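Local coordinates for protein pleckstrin homology domain-containing family M member 2 (PDB 3CXB) that binds the Salmonella effector SifA, probably also interacts with kinesin, and probably takes part in the endosomal tubulation induced during infection, at residues 65-69 and 80-86; 2-6 and 88-92; 56-60 and 93-97. One frame throughout, in Å; residues are numbered along the deposited sequence.

Contact 1 (65-69 and 80-86); sequences RPHAF and ELSAESE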
# COMPACT_ATOMS: atom_id res chain seq x y z
N ARG B 65 -13.45 -6.37 3.42
CA ARG B 65 -12.49 -5.29 3.37
C ARG B 65 -12.53 -4.75 1.94
O ARG B 65 -11.61 -4.97 1.15
CB ARG B 65 -11.09 -5.81 3.71
CG ARG B 65 -10.61 -6.92 2.78
CD ARG B 65 -9.23 -7.41 3.15
NE ARG B 65 -8.74 -8.39 2.18
CZ ARG B 65 -7.58 -9.03 2.29
NH1 ARG B 65 -6.79 -8.79 3.33
NH2 ARG B 65 -7.20 -9.90 1.37
N PRO B 66 -13.61 -4.03 1.60
CA PRO B 66 -13.81 -3.45 0.27
C PRO B 66 -12.67 -2.57 -0.23
O PRO B 66 -12.05 -1.84 0.55
CB PRO B 66 -15.11 -2.67 0.43
CG PRO B 66 -15.06 -2.25 1.85
CD PRO B 66 -14.61 -3.52 2.54
N HIS B 67 -12.40 -2.64 -1.54
CA HIS B 67 -11.36 -1.84 -2.18
C HIS B 67 -9.94 -2.18 -1.71
O HIS B 67 -9.11 -1.29 -1.55
CB HIS B 67 -11.63 -0.35 -1.94
CG HIS B 67 -13.08 0.01 -1.98
ND1 HIS B 67 -13.84 -0.07 -3.12
CD2 HIS B 67 -13.91 0.45 -1.00
CE1 HIS B 67 -15.08 0.30 -2.85
NE2 HIS B 67 -15.15 0.62 -1.57
N ALA B 68 -9.66 -3.46 -1.50
CA ALA B 68 -8.34 -3.87 -1.03
C ALA B 68 -7.38 -4.32 -2.13
O ALA B 68 -7.76 -4.99 -3.08
CB ALA B 68 -8.48 -4.98 -0.02
N PHE B 69 -6.11 -3.94 -1.97
CA PHE B 69 -5.06 -4.30 -2.93
C PHE B 69 -3.73 -4.47 -2.21
O PHE B 69 -3.56 -4.03 -1.07
CB PHE B 69 -4.94 -3.22 -4.00
CG PHE B 69 -4.63 -1.85 -3.46
CD1 PHE B 69 -3.32 -1.37 -3.43
CD2 PHE B 69 -5.66 -1.02 -3.01
CE1 PHE B 69 -3.04 -0.09 -2.98
CE2 PHE B 69 -5.39 0.27 -2.54
CZ PHE B 69 -4.08 0.74 -2.53
N GLU B 80 -0.61 -4.84 2.68
CA GLU B 80 -2.05 -4.93 2.42
C GLU B 80 -2.68 -3.56 2.63
O GLU B 80 -2.75 -3.06 3.75
CB GLU B 80 -2.71 -5.94 3.35
CG GLU B 80 -2.65 -7.39 2.88
CD GLU B 80 -3.74 -7.77 1.88
OE1 GLU B 80 -3.86 -8.98 1.58
OE2 GLU B 80 -4.47 -6.86 1.40
N LEU B 81 -3.13 -2.96 1.54
CA LEU B 81 -3.75 -1.64 1.61
C LEU B 81 -5.24 -1.71 1.32
O LEU B 81 -5.75 -2.71 0.82
CB LEU B 81 -3.08 -0.70 0.61
CG LEU B 81 -1.59 -0.38 0.79
CD1 LEU B 81 -1.09 0.46 -0.38
CD2 LEU B 81 -1.38 0.36 2.09
N SER B 82 -5.95 -0.64 1.67
CA SER B 82 -7.39 -0.58 1.44
C SER B 82 -7.80 0.87 1.24
O SER B 82 -7.44 1.73 2.04
CB SER B 82 -8.15 -1.16 2.63
OG SER B 82 -9.53 -1.28 2.32
N ALA B 83 -8.55 1.14 0.18
CA ALA B 83 -9.01 2.50 -0.10
C ALA B 83 -10.43 2.66 0.41
O ALA B 83 -10.97 1.76 1.05
CB ALA B 83 -8.93 2.78 -1.59
N GLU B 84 -11.04 3.80 0.12
CA GLU B 84 -12.40 4.06 0.58
C GLU B 84 -13.41 3.83 -0.54
O GLU B 84 -14.59 3.61 -0.28
CB GLU B 84 -12.52 5.49 1.12
CG GLU B 84 -12.22 6.59 0.09
CD GLU B 84 -12.35 8.01 0.65
OE1 GLU B 84 -13.44 8.37 1.16
OE2 GLU B 84 -11.37 8.79 0.57
N SER B 85 -12.93 3.86 -1.78
CA SER B 85 -13.80 3.67 -2.95
C SER B 85 -13.15 2.82 -4.05
O SER B 85 -11.95 2.61 -4.07
CB SER B 85 -14.18 5.04 -3.52
OG SER B 85 -13.02 5.77 -3.88
N GLU B 86 -13.98 2.34 -4.97
CA GLU B 86 -13.50 1.53 -6.07
C GLU B 86 -12.63 2.38 -7.00
O GLU B 86 -11.71 1.88 -7.65
CB GLU B 86 -14.69 0.94 -6.82
CG GLU B 86 -14.44 0.47 -8.26
CD GLU B 86 -13.68 -0.83 -8.35
OE1 GLU B 86 -13.79 -1.65 -7.42
OE2 GLU B 86 -12.97 -1.04 -9.37

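Contact 2 (2-6 and 88-92); sequences KEGML and EMAEW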
# COMPACT_ATOMS: atom_id res chain seq x y z
N LYS B 2 1.31 10.74 -6.49
CA LYS B 2 0.09 11.13 -5.80
C LYS B 2 0.22 10.75 -4.34
O LYS B 2 1.09 9.96 -3.97
CB LYS B 2 -1.13 10.44 -6.39
CG LYS B 2 -1.26 8.97 -6.05
CD LYS B 2 -2.67 8.46 -6.32
CE LYS B 2 -3.68 9.17 -5.42
NZ LYS B 2 -5.12 8.87 -5.75
N GLU B 3 -0.65 11.32 -3.51
CA GLU B 3 -0.63 11.03 -2.08
C GLU B 3 -2.05 10.87 -1.58
O GLU B 3 -2.99 11.35 -2.21
CB GLU B 3 0.06 12.17 -1.31
CG GLU B 3 -0.54 13.56 -1.52
CD GLU B 3 0.09 14.64 -0.65
OE1 GLU B 3 -0.06 14.58 0.59
OE2 GLU B 3 0.74 15.55 -1.21
N GLY B 4 -2.20 10.22 -0.43
CA GLY B 4 -3.52 10.05 0.11
C GLY B 4 -3.51 9.21 1.34
O GLY B 4 -2.51 8.57 1.68
N MET B 5 -4.64 9.19 2.01
CA MET B 5 -4.80 8.42 3.23
C MET B 5 -5.39 7.05 2.87
O MET B 5 -6.28 6.96 2.03
CB MET B 5 -5.74 9.17 4.18
CG MET B 5 -5.49 8.89 5.67
SD MET B 5 -3.88 9.55 6.27
CE MET B 5 -4.35 11.13 6.77
N LEU B 6 -4.88 5.99 3.49
CA LEU B 6 -5.38 4.65 3.22
C LEU B 6 -5.37 3.86 4.52
O LEU B 6 -5.13 4.42 5.59
CB LEU B 6 -4.48 3.93 2.19
CG LEU B 6 -4.54 4.27 0.69
CD1 LEU B 6 -4.19 5.72 0.39
CD2 LEU B 6 -3.54 3.40 -0.02
N GLU B 88 -10.72 5.38 -6.17
CA GLU B 88 -9.44 5.74 -5.58
C GLU B 88 -8.48 4.55 -5.69
O GLU B 88 -7.33 4.70 -6.10
CB GLU B 88 -9.61 6.14 -4.11
CG GLU B 88 -8.28 6.52 -3.45
CD GLU B 88 -8.43 6.94 -1.99
OE1 GLU B 88 -7.39 7.30 -1.37
OE2 GLU B 88 -9.56 6.92 -1.46
N MET B 89 -8.97 3.37 -5.33
CA MET B 89 -8.15 2.18 -5.38
C MET B 89 -7.69 1.92 -6.82
O MET B 89 -6.53 1.62 -7.05
CB MET B 89 -8.91 0.99 -4.82
CG MET B 89 -9.40 0.03 -5.84
SD MET B 89 -8.29 -1.35 -5.91
CE MET B 89 -9.29 -2.62 -4.99
N ALA B 90 -8.57 2.07 -7.79
CA ALA B 90 -8.18 1.87 -9.17
C ALA B 90 -7.14 2.92 -9.58
O ALA B 90 -6.28 2.69 -10.45
CB ALA B 90 -9.38 1.98 -10.06
N GLU B 91 -7.24 4.09 -8.94
CA GLU B 91 -6.31 5.17 -9.24
C GLU B 91 -4.94 4.81 -8.69
O GLU B 91 -3.92 5.02 -9.34
CB GLU B 91 -6.79 6.47 -8.63
CG GLU B 91 -6.16 7.67 -9.30
CD GLU B 91 -6.71 8.97 -8.79
OE1 GLU B 91 -6.30 10.02 -9.34
OE2 GLU B 91 -7.53 8.95 -7.85
N TRP B 92 -4.93 4.26 -7.48
CA TRP B 92 -3.69 3.87 -6.87
C TRP B 92 -3.08 2.75 -7.67
O TRP B 92 -1.89 2.77 -8.02
CB TRP B 92 -3.92 3.40 -5.43
CG TRP B 92 -3.83 4.50 -4.42
CD1 TRP B 92 -4.83 4.97 -3.61
CD2 TRP B 92 -2.66 5.24 -4.08
NE1 TRP B 92 -4.35 5.95 -2.78
CE2 TRP B 92 -3.02 6.14 -3.05
CE3 TRP B 92 -1.34 5.23 -4.54
CZ2 TRP B 92 -2.11 7.02 -2.47
CZ3 TRP B 92 -0.43 6.10 -3.97
CH2 TRP B 92 -0.82 6.99 -2.94

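Contact 3 (56-60 and 93-97); sequences GCRRA and MQHLC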
# COMPACT_ATOMS: atom_id res chain seq x y z
N GLY B 56 5.41 -6.56 -7.64
CA GLY B 56 4.20 -6.26 -8.39
C GLY B 56 3.08 -5.72 -7.52
O GLY B 56 3.29 -5.44 -6.34
N CYS B 57 1.89 -5.57 -8.11
CA CYS B 57 0.71 -5.08 -7.40
C CYS B 57 -0.52 -5.79 -7.96
O CYS B 57 -0.59 -6.04 -9.16
CB CYS B 57 0.48 -3.58 -7.63
SG CYS B 57 1.73 -2.42 -7.07
N ARG B 58 -1.50 -6.08 -7.12
CA ARG B 58 -2.70 -6.71 -7.62
C ARG B 58 -3.90 -6.36 -6.73
O ARG B 58 -3.73 -5.93 -5.59
CB ARG B 58 -2.52 -8.23 -7.68
CG ARG B 58 -2.30 -8.89 -6.33
CD ARG B 58 -1.95 -10.36 -6.48
NE ARG B 58 -2.74 -11.21 -5.60
CZ ARG B 58 -3.95 -11.68 -5.89
NH1 ARG B 58 -4.53 -11.40 -7.05
NH2 ARG B 58 -4.57 -12.46 -5.02
N ARG B 59 -5.10 -6.51 -7.26
CA ARG B 59 -6.28 -6.26 -6.47
C ARG B 59 -6.37 -7.51 -5.58
O ARG B 59 -6.04 -8.61 -6.03
CB ARG B 59 -7.51 -6.16 -7.37
CG ARG B 59 -7.76 -4.77 -7.97
CD ARG B 59 -8.57 -4.92 -9.24
NE ARG B 59 -9.73 -4.04 -9.31
CZ ARG B 59 -9.79 -2.95 -10.07
NH1 ARG B 59 -10.89 -2.21 -10.08
NH2 ARG B 59 -8.75 -2.60 -10.81
N ALA B 60 -6.79 -7.34 -4.34
CA ALA B 60 -6.87 -8.48 -3.43
C ALA B 60 -8.25 -9.09 -3.34
O ALA B 60 -9.22 -8.59 -3.91
CB ALA B 60 -6.41 -8.06 -2.05
N MET B 93 -3.92 1.76 -7.97
CA MET B 93 -3.48 0.59 -8.71
C MET B 93 -2.77 0.98 -9.99
O MET B 93 -1.66 0.51 -10.27
CB MET B 93 -4.68 -0.30 -9.04
CG MET B 93 -4.32 -1.75 -9.33
SD MET B 93 -4.00 -2.71 -7.84
CE MET B 93 -2.35 -2.33 -7.46
N GLN B 94 -3.38 1.87 -10.75
CA GLN B 94 -2.81 2.29 -12.02
C GLN B 94 -1.47 3.00 -11.85
O GLN B 94 -0.55 2.80 -12.65
CB GLN B 94 -3.80 3.20 -12.74
CG GLN B 94 -3.34 3.73 -14.08
CD GLN B 94 -4.37 4.68 -14.67
OE1 GLN B 94 -5.49 4.28 -14.96
NE2 GLN B 94 -3.99 5.95 -14.83
N HIS B 95 -1.35 3.82 -10.82
CA HIS B 95 -0.10 4.53 -10.58
C HIS B 95 1.00 3.56 -10.14
O HIS B 95 2.07 3.53 -10.71
CB HIS B 95 -0.27 5.64 -9.52
CG HIS B 95 -0.93 6.88 -10.04
ND1 HIS B 95 -0.50 7.54 -11.17
CD2 HIS B 95 -1.97 7.61 -9.55
CE1 HIS B 95 -1.25 8.61 -11.37
NE2 HIS B 95 -2.14 8.68 -10.40
N LEU B 96 0.70 2.77 -9.13
CA LEU B 96 1.66 1.81 -8.61
C LEU B 96 2.17 0.80 -9.64
O LEU B 96 3.35 0.50 -9.69
CB LEU B 96 1.05 1.07 -7.42
CG LEU B 96 0.77 1.97 -6.22
CD1 LEU B 96 -0.03 1.22 -5.17
CD2 LEU B 96 2.10 2.46 -5.66
N CYS B 97 1.27 0.27 -10.45
CA CYS B 97 1.67 -0.70 -11.45
C CYS B 97 2.49 -0.01 -12.52
O CYS B 97 3.37 -0.62 -13.14
CB CYS B 97 0.44 -1.38 -12.05
SG CYS B 97 -0.50 -2.35 -10.81

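Contact 1 (65-69 and 80-86)
F69 and L81 form an antiparallel hydrogen-bonded pair: L81 N reaches F69 O at 2.9 Å, and F69 N meets L81 O at 3.1 Å. One step on, A68 and S82 make a non-hydrogen-bonded pair, and the pairing outlasts the regular strands, since A83 N still donates to H67 O at 3.0 Å in a nearly straight bond (171°). Beside the strands, R65 stretches its chain from CG to NE along the A68 and S82 side of the sheet and crosses E80 at about a right angle. Its NH1 forms a rather long salt bridge, 3.4 Å, with E80 OE1; the guanidinium and carboxylate planes are 40° apart, and the arginine is poorly ordered.

Packing differs along the pair. The F69 ring, its CG set between backbone N and carbonyl carbon (chi1 58°), takes L81 CB over one face, 3.8 Å from the ring centroid. At the other end, the H67 imidazole is covered by P66 CB on one face and by the S85 carbonyl carbon on the opposite face, which wedges it against the turn into the helix. S85 caps that helix through E88 N, and E86 pairs with R59.

The two strands, 68-73 and 79-82, form a hairpin between strands 2-8 and 54-59. F69 and L81 look inward from it: both touch L6, and F69 also packs on M89, M93 and L96 of helix 86-100.

Contact 2 (2-6 and 88-92)
The W92 indole lies between K2 and L6, with one side chain over each face. K2 runs its aliphatic chain across the ring system, CD standing 3.8 Å from the centroid of the six-membered ring and only 5° off its normal. A bend at chi3 (-64°) then carries the amino group over the other ring, where NZ makes a cation-pi contact at 4.3 Å from the centroid of the five-membered ring. On the opposite face L6 offers CD2 to that same five-membered ring, 4.1 Å from its centroid and offset toward the rim. The K2 ammonium also meets a carboxylate: NZ and E91 OE2, 3.2 Å apart, form a salt bridge whose hydrogen bond is weak. The lysine is thus shared between a ring face and an acid.

The indole reaches in as far as the strand backbone, and its edge faces G4, with G4 N 3.8 Å from W92 CZ2. E88 holds CG opposite its backbone N and runs extended beyond it, which brings OE1 into the indole plane at the ring edge. The residue is tied to the helix start by S85, whose OG accepts from E88 N. Alongside, in strand 21-28, L27, V25 and C23 bond through their backbones to K2, G4 and L6, and V25 touches W92 as well.

Strand 2-8 and helix 86-100 cross at 139° between their N-to-C directions, the short axes 10.8 Å apart. A C-terminal helix that covers one end of a strongly bent antiparallel sheet and sends a tryptophan into the core is the hallmark of the PH-domain fold.

Contact 3 (56-60 and 93-97)
C57 of the edge strand points into a shallow hollow on the C-terminal helix of this PH domain, bordered by M93, L96 and C97. Strand and helix run nearly antiparallel, at 161°, and their short axes approach to 8.4 Å, with C57 and M93 filling the interface. The thiol of C57 is the principal bump: its SG rests on L96 CB at 3.6 Å. From the helix comes the answering bump, M93, whose CG is anti to the backbone N (chi1 -158°). A bend at chi2 brings SD over the strand backbone, 3.8 Å from R58 C. L96 adds little beyond its CB here and turns the rest of its side chain to F69 and L27 in the core.

No hydrogen bond crosses this contact, which is held by apolar packing alone. At the rim, R59 passes its aliphatic portion beside the thioether and sends its guanidinium on to a salt bridge with E86. M49, from a loop, touches both C57 and L96. The two cysteines are not joined as a disulfide: C97 SG packs against C57 CB at 3.5 Å.

How the contacts relate
From the N terminus, the chain enters contact 2 at once with strand 2-8, and that loop closes only at helix 86-100, 82 residues on. Strand 54-59 next opens contact 3, which closes on the following turns of the same helix; contacts 2 and 3 therefore cross along the chain. Contact 1, made by the hairpin of strands 68-73 and 79-82, is nested inside both loops. In space the hairpin bridges the other two: A68 O probably takes a hydrogen bond from A60 N, and S82 O packs on L6 CB. M89 reaches H67 and R59. The helix is thereby fixed to a central strand, an edge strand and the hairpin between them.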